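Side-chain contacts in alpha-amylase (Eubacterium rectale DSM 17629, PDB 6AZ5), which is the family CBM41 carbohydrate-binding module of a surface-anchored alpha-amylase and probably binds starch and related alpha-glucans: residues K22-M27 against D33-F38; G68-Y73 against K77-G82. All blocks are in the same frame, centred on the assembly; numbering follows the deposited sequence.

Overall arrangement
The two contacts come one after the other along the chain, contact 1 closing before contact 2 opens, and their centres lie about 8 Å apart on the same side of the molecule. They share a sheet: strand 24-29, which carries half of contact 1, runs antiparallel beside strand 66-72, which carries half of contact 2. A salt bridge from Asp24 to Arg72 and an edge-to-face pair of Trp26 and Trp79 tie them together. Contact 1 is a strand pair within the sandwich, while contact 2 folds a surface loop back onto the end of strand 66-72, which it follows. Tryptophans at this junction are consistent with the sugar-binding surfaces of starch-binding modules, though no glucan position follows from the contacts.

Contact 1: residues K22-M27 against D33-F38; sequences KVDLWM and DGSYVF
Met27 sets its sulfur against the Tyr36 ring across a hairpin-like antiparallel pair, 24-27 (part of strand 24-29) and 35-37, of the CBM41 beta-sandwich. Met27 SD lies 3.6 Å from Tyr36 CD1, oblique to the ring, in a Met-aromatic contact. Leu25, on the same face as Met27, crosses Phe38, which reaches in from just past the strand end, at about a right angle, with Leu25 CD2 3.6 Å from Phe38 CZ. Beyond it, CG1 of Val23 packs on the CD2 corner of the same ring.

The other face carries Asp24, Trp26 and Ser35. Here Gly34 CA sits over the six-membered ring of Trp26, 3.8 Å from its centroid and almost on the ring normal, a CH-pi contact. Trp26 CG is anti to the backbone N (chi1 -167°), which brings the indole back across the neighbouring strand. Ser35 OG donates to Asp24 OD2 over 2.8 Å, arriving from above the carboxylate plane. That oxygen also takes a hydrogen bond from Asn75 and a salt bridge from Arg72, so three groups grip it.

Behind these side chains the ladder fixes the register: Leu25 and Tyr36 exchange backbone bonds both ways, and Met27 N donates to Gly34 O. Gly34, with positive phi, is where the chain turns its corner; Tyr36 OH accepts from Asp33 N at 3.0 Å, just before that bend, and probably helps to hold it. At the opposite end of the pair Phe38 N donates to Val23 O, and one water donates to both Val23 O, at 2.7 Å, and Phe38 O, at 2.8 Å.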
ATOM      1  N   LYS A  22      10.183   8.406   0.015  1.00 20.46           N
ATOM      2  CA  LYS A  22      10.024   8.653  -1.411  1.00 24.12           C
ATOM      3  C   LYS A  22       8.991   7.712  -2.037  1.00 21.32           C
ATOM      4  O   LYS A  22       8.405   8.024  -3.069  1.00 23.32           O
ATOM      5  CB  LYS A  22      11.376   8.519  -2.119  1.00 26.86           C
ATOM      6  CG  LYS A  22      12.493   9.276  -1.409  1.00 32.57           C
ATOM      7  CD  LYS A  22      13.774   9.355  -2.225  1.00 36.85           C
ATOM      8  CE  LYS A  22      14.854  10.091  -1.445  1.00 42.57           C
ATOM      9  NZ  LYS A  22      16.034  10.430  -2.280  1.00 47.88           N
ATOM     10  N   VAL A  23       8.772   6.559  -1.413  1.00 23.94           N
ATOM     11  CA  VAL A  23       7.778   5.606  -1.913  1.00 18.94           C
ATOM     12  C   VAL A  23       6.401   5.952  -1.360  1.00 19.29           C
ATOM     13  O   VAL A  23       6.241   6.104  -0.145  1.00 20.59           O
ATOM     14  CB  VAL A  23       8.127   4.157  -1.517  1.00 22.27           C
ATOM     15  CG1 VAL A  23       7.185   3.174  -2.195  1.00 18.55           C
ATOM     16  CG2 VAL A  23       9.569   3.840  -1.861  1.00 23.60           C
ATOM     17  N   ASP A  24       5.412   6.097  -2.236  1.00 17.70           N
ATOM     18  CA  ASP A  24       4.045   6.300  -1.764  1.00 17.94           C
ATOM     19  C   ASP A  24       3.020   5.492  -2.558  1.00 17.09           C
ATOM     20  O   ASP A  24       3.368   4.655  -3.397  1.00 14.73           O
ATOM     21  CB  ASP A  24       3.664   7.796  -1.772  1.00 16.77           C
ATOM     22  CG  ASP A  24       3.654   8.424  -3.170  1.00 24.49           C
ATOM     23  OD1 ASP A  24       3.360   7.732  -4.167  1.00 25.50           O
ATOM     24  OD2 ASP A  24       3.924   9.643  -3.268  1.00 24.76           O
ATOM     25  N   LEU A  25       1.756   5.741  -2.246  1.00 11.91           N
ATOM     26  CA  LEU A  25       0.636   5.201  -2.989  1.00 15.78           C
ATOM     27  C   LEU A  25      -0.184   6.362  -3.514  1.00 14.86           C
ATOM     28  O   LEU A  25      -0.496   7.286  -2.767  1.00 13.25           O
ATOM     29  CB  LEU A  25      -0.246   4.309  -2.111  1.00 13.63           C
ATOM     30  CG  LEU A  25       0.347   3.107  -1.392  1.00 11.69           C
ATOM     31  CD1 LEU A  25      -0.726   2.451  -0.523  1.00 11.89           C
ATOM     32  CD2 LEU A  25       0.938   2.112  -2.397  1.00 13.30           C
ATOM     33  N   TRP A  26      -0.525   6.317  -4.795  1.00 15.68           N
ATOM     34  CA  TRP A  26      -1.500   7.244  -5.341  1.00 15.13           C
ATOM     35  C   TRP A  26      -2.865   6.572  -5.282  1.00 17.08           C
ATOM     36  O   TRP A  26      -3.079   5.544  -5.916  1.00 14.49           O
ATOM     37  CB  TRP A  26      -1.148   7.636  -6.772  1.00 13.20           C
ATOM     38  CG  TRP A  26      -1.937   8.794  -7.264  1.00 19.78           C
ATOM     39  CD1 TRP A  26      -3.072   8.754  -8.018  1.00 19.37           C
ATOM     40  CD2 TRP A  26      -1.657  10.178  -7.029  1.00 22.57           C
ATOM     41  NE1 TRP A  26      -3.513  10.030  -8.274  1.00 22.30           N
ATOM     42  CE2 TRP A  26      -2.658  10.922  -7.676  1.00 23.04           C
ATOM     43  CE3 TRP A  26      -0.651  10.861  -6.334  1.00 24.55           C
ATOM     44  CZ2 TRP A  26      -2.689  12.315  -7.648  1.00 25.57           C
ATOM     45  CZ3 TRP A  26      -0.679  12.240  -6.312  1.00 24.37           C
ATOM     46  CH2 TRP A  26      -1.692  12.953  -6.964  1.00 24.44           C
ATOM     47  N   MET A  27      -3.786   7.137  -4.513  1.00 17.75           N
ATOM     48  CA  MET A  27      -5.054   6.457  -4.278  1.00 14.19           C
ATOM     49  C   MET A  27      -6.246   7.320  -4.649  1.00 14.21           C
ATOM     50  O   MET A  27      -6.168   8.550  -4.610  1.00 18.55           O
ATOM     51  CB  MET A  27      -5.147   6.021  -2.814  1.00 14.16           C
ATOM     52  CG  MET A  27      -3.903   5.324  -2.305  1.00 11.48           C
ATOM     53  SD  MET A  27      -4.042   4.817  -0.575  1.00 17.50           S
ATOM     54  CE  MET A  27      -5.062   3.351  -0.735  1.00  9.91           C
ATOM     55  N   ASP A  33      -7.792  10.399  -1.728  1.00 20.24           N
ATOM     56  CA  ASP A  33      -7.298  11.230  -2.817  1.00 25.23           C
ATOM     57  C   ASP A  33      -5.819  11.573  -2.683  1.00 21.70           C
ATOM     58  O   ASP A  33      -5.363  11.995  -1.623  1.00 21.71           O
ATOM     59  CB  ASP A  33      -8.105  12.524  -2.911  1.00 21.07           C
ATOM     60  CG  ASP A  33      -7.870  13.253  -4.219  1.00 26.64           C
ATOM     61  OD1 ASP A  33      -7.936  12.590  -5.274  1.00 24.26           O
ATOM     62  OD2 ASP A  33      -7.605  14.476  -4.191  1.00 25.66           O
ATOM     63  N   GLY A  34      -5.078  11.389  -3.771  1.00 21.49           N
ATOM     64  CA  GLY A  34      -3.692  11.808  -3.833  1.00 20.32           C
ATOM     65  C   GLY A  34      -2.692  10.862  -3.200  1.00 16.85           C
ATOM     66  O   GLY A  34      -2.869   9.644  -3.195  1.00 18.13           O
ATOM     67  N   SER A  35      -1.634  11.445  -2.651  1.00 18.28           N
ATOM     68  CA  SER A  35      -0.489  10.687  -2.166  1.00 17.97           C
ATOM     69  C   SER A  35      -0.605  10.213  -0.716  1.00 17.25           C
ATOM     70  O   SER A  35      -1.068  10.949   0.158  1.00 14.10           O
ATOM     71  CB  SER A  35       0.770  11.528  -2.316  1.00 18.42           C
ATOM     72  OG  SER A  35       1.871  10.851  -1.756  1.00 19.30           O
ATOM     73  N   TYR A  36      -0.164   8.977  -0.482  1.00 17.14           N
ATOM     74  CA  TYR A  36      -0.135   8.362   0.845  1.00 12.77           C
ATOM     75  C   TYR A  36       1.220   7.693   1.036  1.00 14.12           C
ATOM     76  O   TYR A  36       1.511   6.671   0.412  1.00 11.01           O
ATOM     77  CB  TYR A  36      -1.283   7.353   1.013  1.00 11.63           C
ATOM     78  CG  TYR A  36      -2.636   8.008   0.984  1.00 13.57           C
ATOM     79  CD1 TYR A  36      -3.249   8.328  -0.220  1.00 14.29           C
ATOM     80  CD2 TYR A  36      -3.291   8.342   2.159  1.00 16.03           C
ATOM     81  CE1 TYR A  36      -4.478   8.948  -0.253  1.00 13.65           C
ATOM     82  CE2 TYR A  36      -4.518   8.966   2.134  1.00 14.46           C
ATOM     83  CZ  TYR A  36      -5.109   9.265   0.926  1.00 14.12           C
ATOM     84  OH  TYR A  36      -6.335   9.888   0.896  1.00 15.48           O
ATOM     85  N   VAL A  37       2.044   8.279   1.901  1.00 14.53           N
ATOM     86  CA  VAL A  37       3.466   7.955   1.983  1.00 13.89           C
ATOM     87  C   VAL A  37       3.787   6.902   3.042  1.00 16.43           C
ATOM     88  O   VAL A  37       3.336   6.996   4.178  1.00 19.79           O
ATOM     89  CB  VAL A  37       4.307   9.235   2.278  1.00 17.89           C
ATOM     90  CG1 VAL A  37       5.775   8.890   2.486  1.00 20.84           C
ATOM     91  CG2 VAL A  37       4.152  10.258   1.158  1.00 13.86           C
ATOM     92  N   PHE A  38       4.572   5.898   2.668  1.00 18.25           N
ATOM     93  CA  PHE A  38       4.999   4.892   3.629  1.00 16.45           C
ATOM     94  C   PHE A  38       5.948   5.516   4.638  1.00 20.38           C
ATOM     95  O   PHE A  38       6.845   6.280   4.269  1.00 17.50           O
ATOM     96  CB  PHE A  38       5.663   3.711   2.919  1.00 17.67           C
ATOM     97  CG  PHE A  38       4.722   2.924   2.053  1.00 16.72           C
ATOM     98  CD1 PHE A  38       3.897   1.958   2.611  1.00 16.61           C
ATOM     99  CD2 PHE A  38       4.655   3.153   0.690  1.00 15.33           C
ATOM    100  CE1 PHE A  38       3.024   1.236   1.826  1.00 14.86           C
ATOM    101  CE2 PHE A  38       3.784   2.433  -0.102  1.00 21.77           C
ATOM    102  CZ  PHE A  38       2.963   1.478   0.468  1.00 16.51           C
TER
HETATM  103  O   HOH W   1       8.053   5.958   1.785  1.00 21.20           O

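Contact 2: residues G68-Y73 against K77-G82; sequences GLKARY and KGWDGG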
ATOM      1  N   GLY A  68      -9.101   2.484  -5.645  1.00 22.88           N
ATOM      2  CA  GLY A  68      -8.144   2.436  -6.734  1.00 19.28           C
ATOM      3  C   GLY A  68      -6.809   2.949  -6.240  1.00 19.53           C
ATOM      4  O   GLY A  68      -6.764   3.930  -5.501  1.00 19.02           O
ATOM      5  N   LEU A  69      -5.721   2.294  -6.632  1.00 17.24           N
ATOM      6  CA  LEU A  69      -4.407   2.738  -6.203  1.00 15.05           C
ATOM      7  C   LEU A  69      -3.280   2.209  -7.081  1.00 19.15           C
ATOM      8  O   LEU A  69      -3.449   1.252  -7.824  1.00 15.75           O
ATOM      9  CB  LEU A  69      -4.146   2.319  -4.752  1.00 16.21           C
ATOM     10  CG  LEU A  69      -3.551   0.923  -4.548  1.00 13.84           C
ATOM     11  CD1 LEU A  69      -3.067   0.760  -3.124  1.00 15.10           C
ATOM     12  CD2 LEU A  69      -4.551  -0.174  -4.894  1.00 18.02           C
ATOM     13  N   LYS A  70      -2.120   2.849  -6.977  1.00 17.01           N
ATOM     14  CA  LYS A  70      -0.892   2.312  -7.542  1.00 22.63           C
ATOM     15  C   LYS A  70       0.312   2.875  -6.792  1.00 18.78           C
ATOM     16  O   LYS A  70       0.304   4.022  -6.353  1.00 16.78           O
ATOM     17  CB  LYS A  70      -0.801   2.627  -9.038  1.00 23.07           C
ATOM     18  CG  LYS A  70      -0.767   4.102  -9.350  1.00 27.45           C
ATOM     19  CD  LYS A  70      -0.853   4.359 -10.850  1.00 40.09           C
ATOM     20  CE  LYS A  70      -2.239   4.064 -11.386  1.00 34.98           C
ATOM     21  NZ  LYS A  70      -2.422   4.590 -12.768  1.00 33.69           N
ATOM     22  N   ALA A  71       1.341   2.054  -6.634  1.00 19.21           N
ATOM     23  CA  ALA A  71       2.564   2.502  -5.984  1.00 21.74           C
ATOM     24  C   ALA A  71       3.337   3.484  -6.873  1.00 26.23           C
ATOM     25  O   ALA A  71       3.256   3.405  -8.097  1.00 26.21           O
ATOM     26  CB  ALA A  71       3.432   1.310  -5.629  1.00 19.92           C
ATOM     27  N   ARG A  72       4.064   4.415  -6.254  1.00 21.76           N
ATOM     28  CA  ARG A  72       4.987   5.304  -6.969  1.00 20.94           C
ATOM     29  C   ARG A  72       6.354   5.231  -6.301  1.00 20.92           C
ATOM     30  O   ARG A  72       6.448   5.252  -5.074  1.00 24.39           O
ATOM     31  CB  ARG A  72       4.467   6.739  -6.995  1.00 19.00           C
ATOM     32  CG  ARG A  72       3.124   6.886  -7.673  1.00 17.48           C
ATOM     33  CD  ARG A  72       2.780   8.345  -7.904  1.00 21.96           C
ATOM     34  NE  ARG A  72       2.929   9.120  -6.677  1.00 23.56           N
ATOM     35  CZ  ARG A  72       2.801  10.441  -6.601  1.00 27.47           C
ATOM     36  NH1 ARG A  72       2.515  11.144  -7.689  1.00 31.04           N
ATOM     37  NH2 ARG A  72       2.963  11.057  -5.435  1.00 18.97           N
ATOM     38  N   TYR A  73       7.411   5.137  -7.106  1.00 21.08           N
ATOM     39  CA  TYR A  73       8.723   4.722  -6.601  1.00 22.13           C
ATOM     40  C   TYR A  73       9.595   5.850  -6.053  1.00 23.19           C
ATOM     41  O   TYR A  73      10.450   5.623  -5.193  1.00 20.83           O
ATOM     42  CB  TYR A  73       9.500   3.992  -7.702  1.00 25.32           C
ATOM     43  CG  TYR A  73       8.786   2.788  -8.278  1.00 30.94           C
ATOM     44  CD1 TYR A  73       7.898   2.048  -7.511  1.00 27.17           C
ATOM     45  CD2 TYR A  73       9.001   2.395  -9.591  1.00 36.47           C
ATOM     46  CE1 TYR A  73       7.242   0.950  -8.039  1.00 40.12           C
ATOM     47  CE2 TYR A  73       8.354   1.299 -10.127  1.00 34.44           C
ATOM     48  CZ  TYR A  73       7.474   0.580  -9.348  1.00 41.25           C
ATOM     49  OH  TYR A  73       6.828  -0.513  -9.880  1.00 39.92           O
ATOM     50  N   LYS A  77      10.275  12.963  -7.676  1.00 40.93           N
ATOM     51  CA  LYS A  77      10.237  13.205  -9.116  1.00 33.54           C
ATOM     52  C   LYS A  77       8.815  13.077  -9.644  1.00 34.27           C
ATOM     53  O   LYS A  77       8.609  12.962 -10.848  1.00 33.12           O
ATOM     54  CB  LYS A  77      11.152  12.231  -9.864  1.00 32.49           C
ATOM     55  CG  LYS A  77      12.505  11.991  -9.211  1.00 35.07           C
ATOM     56  CD  LYS A  77      13.263  13.290  -8.999  1.00 46.18           C
ATOM     57  CE  LYS A  77      14.539  13.063  -8.203  1.00 46.69           C
ATOM     58  NZ  LYS A  77      15.054  14.328  -7.600  1.00 53.51           N
ATOM     59  N   GLY A  78       7.837  13.102  -8.742  1.00 38.79           N
ATOM     60  CA  GLY A  78       6.449  12.918  -9.126  1.00 34.11           C
ATOM     61  C   GLY A  78       6.242  11.562  -9.779  1.00 28.95           C
ATOM     62  O   GLY A  78       6.823  10.564  -9.356  1.00 34.29           O
ATOM     63  N   TRP A  79       5.421  11.528 -10.818  1.00 25.93           N
ATOM     64  CA  TRP A  79       5.195  10.298 -11.567  1.00 31.27           C
ATOM     65  C   TRP A  79       6.437   9.879 -12.340  1.00 37.20           C
ATOM     66  O   TRP A  79       6.662   8.690 -12.577  1.00 34.77           O
ATOM     67  CB  TRP A  79       4.018  10.469 -12.524  1.00 26.15           C
ATOM     68  CG  TRP A  79       2.705  10.539 -11.820  1.00 29.20           C
ATOM     69  CD1 TRP A  79       2.024  11.664 -11.459  1.00 29.66           C
ATOM     70  CD2 TRP A  79       1.914   9.431 -11.379  1.00 29.19           C
ATOM     71  NE1 TRP A  79       0.851  11.326 -10.826  1.00 31.00           N
ATOM     72  CE2 TRP A  79       0.760   9.960 -10.763  1.00 29.93           C
ATOM     73  CE3 TRP A  79       2.071   8.044 -11.441  1.00 27.01           C
ATOM     74  CZ2 TRP A  79      -0.231   9.149 -10.214  1.00 24.46           C
ATOM     75  CZ3 TRP A  79       1.086   7.242 -10.897  1.00 29.71           C
ATOM     76  CH2 TRP A  79      -0.050   7.796 -10.292  1.00 26.04           C
ATOM     77  N   ASP A  80       7.249  10.863 -12.717  1.00 30.14           N
ATOM     78  CA  ASP A  80       8.445  10.619 -13.517  1.00 32.14           C
ATOM     79  C   ASP A  80       9.456   9.769 -12.760  1.00 32.24           C
ATOM     80  O   ASP A  80      10.352   9.179 -13.358  1.00 36.75           O
ATOM     81  CB  ASP A  80       9.083  11.942 -13.948  1.00 38.09           C
ATOM     82  CG  ASP A  80       8.120  12.828 -14.728  1.00 47.12           C
ATOM     83  OD1 ASP A  80       7.254  12.282 -15.450  1.00 51.45           O
ATOM     84  OD2 ASP A  80       8.227  14.068 -14.617  1.00 54.80           O
ATOM     85  N   GLY A  81       9.305   9.703 -11.441  1.00 29.87           N
ATOM     86  CA  GLY A  81      10.135   8.830 -10.630  1.00 30.89           C
ATOM     87  C   GLY A  81       9.768   7.368 -10.809  1.00 25.59           C
ATOM     88  O   GLY A  81      10.467   6.479 -10.324  1.00 32.57           O
ATOM     89  N   GLY A  82       8.665   7.119 -11.509  1.00 23.91           N
ATOM     90  CA  GLY A  82       8.204   5.763 -11.740  1.00 34.66           C
ATOM     91  C   GLY A  82       7.024   5.357 -10.876  1.00 29.53           C
ATOM     92  O   GLY A  82       6.891   5.794  -9.734  1.00 29.11           O
TER
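Gly82 O is the polar atom on which this contact turns: Tyr73 N donates to it over 2.8 Å, nearly straight at 172° and from above the carbonyl plane, and Arg72 CA adds a CA-H...O contact to the same Gly82 O at 3.4 Å. A side chain would not fit at Gly82: a CB would come within about 3.1 Å of Tyr73 CD2 and also press on the carbonyl O of Gly81. Within the loop, Gly82 N donates to Trp79 O over 2.8 Å.

Trp79 then folds back over the strand. Arg72 lies across one face of the indole: CD is 3.5 Å from the centroid of the six-membered ring, close to its normal. The bend at chi3 (-51°) carries the guanidinium on over the five-membered ring, with Arg72 CZ 4.8 Å from that centroid in a cation-pi contact. Guanidinium and indole planes stand 73° apart, so the group is upended rather than stacked, and it lowers its NH1 edge to 3.6 Å from Trp79 NE1. In the CBM41 beta-sandwich this is a surface loop, between strands 66-72 and 88-91, clasped back onto the end of the first of them. Lys70 approaches the same indole at its edge, its CD 3.5 Å from Trp79 CZ3, before its chain bends to place NZ in a salt bridge with Asp87. The far end of Arg72 reaches Asp24 through NH2, also as a salt bridge. Shortening Arg72 to an alanine would strip the cover from the indole face and is likely to leave Asp24 without its charged mate and Trp79 freer to turn. Trp79 also meets Trp26 edge-to-face, a pairing consistent with a glucan-binding surface as in other starch-binding modules, while the Tyr73 hydroxyl is hydrogen-bonded to Asp104 OD1.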